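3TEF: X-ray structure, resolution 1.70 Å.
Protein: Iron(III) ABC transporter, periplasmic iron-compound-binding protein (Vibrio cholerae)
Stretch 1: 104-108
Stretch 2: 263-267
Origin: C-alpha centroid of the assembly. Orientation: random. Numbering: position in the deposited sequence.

Stretch 1 104-108: VFAAE
Stretch 2 263-267: AISGV

The contact between 104-108 and 263-267 joins two segments of one chain, at least 157 residues apart in sequence where they touch, and buries 213 Å² summed over both sides. No direct hydrogen bond crosses it; the evidence points to van der Waals packing plus one bridging water. F105 and S265 each have 58 Å² covered by the opposing stretch, and I264 has 44 Å².

Stretch 1 is extended throughout, with phi/psi of -93/134 at V104, -117/108 at F105, -164/155 at A106, -85/156 at A107 and -122/125 at E108. Stretch 2 is folded more sharply. A263 (-93/59) is the first residue to leave helical torsions after a helix, and a type II turn runs from A263 to G266 through I264 (-57/125) and S265 (68/15). The turn is closed by G266 N donating to A263 O at 3.0 Å. G266 (-64/158) occupies the N-cap position, right before the helix that V267 (-68/-56) enters. Register is set by A107 and S265, whose CA atoms lie 6.1 Å apart.

The CA-to-CB bond of F105 points sideways, but chi1 of -177° (t) and chi2 of 89° carry the ring to the turn. Its edge meets the backbone there: F105 CZ lies 3.3 Å from S265 O and F105 CE2 lies 3.7 Å from I264 O, both oxygens near the ring plane. This places the positively polarised ring rim against carbonyl oxygens. F105 CE2 also packs 3.6 Å from S265 CB. A long, flat side chain suits this place because it reaches the turn from a backbone that does not aim at it.

S265 points toward stretch 1 with chi1 of -67° (m). S265 OG comes within 3.5 Å of both A107 N and A107 CB, yet the angle at A107 N is too poor for a hydrogen bond; the hydroxyl is satisfied elsewhere in the structure. S265 is buried, and its short side chain touches both the F105 ring edge and A107.

I264, chi1 -65° (m) and chi2 164° (t), also points toward stretch 1. Its CG2 lies 4.0 Å from A107 CB, an apolar contact, and 3.8 Å from A107 N. A107 points toward stretch 2, and its single methyl meets both I264 and S265. A106 points away, contributing mainly backbone, with A106 C 3.8 Å from S265 OG.

A water provides the polar link, donating to F105 O and to I264 O, each 2.8 Å from the water oxygen, so these two backbone carbonyls are joined without touching.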

# COMPACT_ATOMS: atom_id res chain seq x y z
N VAL A 104 -7.45 9.51 -8.01
CA VAL A 104 -6.47 9.05 -7.03
C VAL A 104 -6.88 7.70 -6.46
O VAL A 104 -8.04 7.48 -6.12
CB VAL A 104 -6.25 10.07 -5.90
CG1 VAL A 104 -5.35 9.47 -4.82
CG2 VAL A 104 -5.65 11.34 -6.45
N PHE A 105 -5.91 6.79 -6.39
CA PHE A 105 -6.14 5.42 -5.94
C PHE A 105 -5.32 5.25 -4.67
O PHE A 105 -4.08 5.22 -4.72
CB PHE A 105 -5.68 4.44 -7.05
CG PHE A 105 -5.93 2.98 -6.74
CD1 PHE A 105 -7.13 2.37 -7.09
CD2 PHE A 105 -4.93 2.20 -6.14
CE1 PHE A 105 -7.36 1.03 -6.82
CE2 PHE A 105 -5.16 0.85 -5.86
CZ PHE A 105 -6.38 0.27 -6.20
N ALA A 106 -5.98 5.19 -3.52
CA ALA A 106 -5.25 5.26 -2.27
C ALA A 106 -6.07 4.79 -1.09
O ALA A 106 -7.31 4.85 -1.11
CB ALA A 106 -4.77 6.72 -2.03
N ALA A 107 -5.38 4.34 -0.05
CA ALA A 107 -6.00 3.96 1.22
C ALA A 107 -6.19 5.20 2.10
O ALA A 107 -5.46 6.17 1.96
CB ALA A 107 -5.14 2.98 1.94
N GLU A 108 -7.14 5.13 3.02
CA GLU A 108 -7.37 6.22 3.99
C GLU A 108 -7.23 5.70 5.42
O GLU A 108 -7.91 4.75 5.81
CB GLU A 108 -8.74 6.84 3.79
CG GLU A 108 -8.98 7.42 2.41
CD GLU A 108 -7.98 8.51 2.08
OE1 GLU A 108 -7.57 9.23 3.01
OE2 GLU A 108 -7.59 8.61 0.90
N ALA A 263 2.99 -0.58 -2.84
CA ALA A 263 1.89 -0.88 -3.75
C ALA A 263 0.58 -0.71 -3.03
O ALA A 263 -0.24 -1.63 -2.93
CB ALA A 263 2.03 -2.31 -4.31
N ILE A 264 0.37 0.50 -2.52
CA ILE A 264 -0.77 0.78 -1.66
C ILE A 264 -2.11 0.44 -2.31
O ILE A 264 -2.42 0.91 -3.40
CB ILE A 264 -0.75 2.25 -1.24
CG1 ILE A 264 0.50 2.53 -0.39
CG2 ILE A 264 -2.03 2.62 -0.52
CD1 ILE A 264 0.82 4.02 -0.24
N SER A 265 -2.89 -0.39 -1.62
CA SER A 265 -4.21 -0.80 -2.08
C SER A 265 -4.20 -1.69 -3.33
O SER A 265 -5.24 -1.91 -3.94
CB SER A 265 -5.14 0.41 -2.25
OG SER A 265 -5.42 1.01 -0.99
N GLY A 266 -3.04 -2.23 -3.69
CA GLY A 266 -3.00 -3.15 -4.80
C GLY A 266 -3.80 -4.40 -4.50
O GLY A 266 -4.03 -4.74 -3.33
N VAL A 267 -4.23 -5.10 -5.55
CA VAL A 267 -4.86 -6.41 -5.37
C VAL A 267 -3.85 -7.46 -4.87
O VAL A 267 -4.05 -8.07 -3.81
CB VAL A 267 -5.60 -6.85 -6.64
CG1 VAL A 267 -6.06 -8.32 -6.55
CG2 VAL A 267 -6.78 -5.90 -6.92
O HOH W 1 -1.95 3.51 -4.28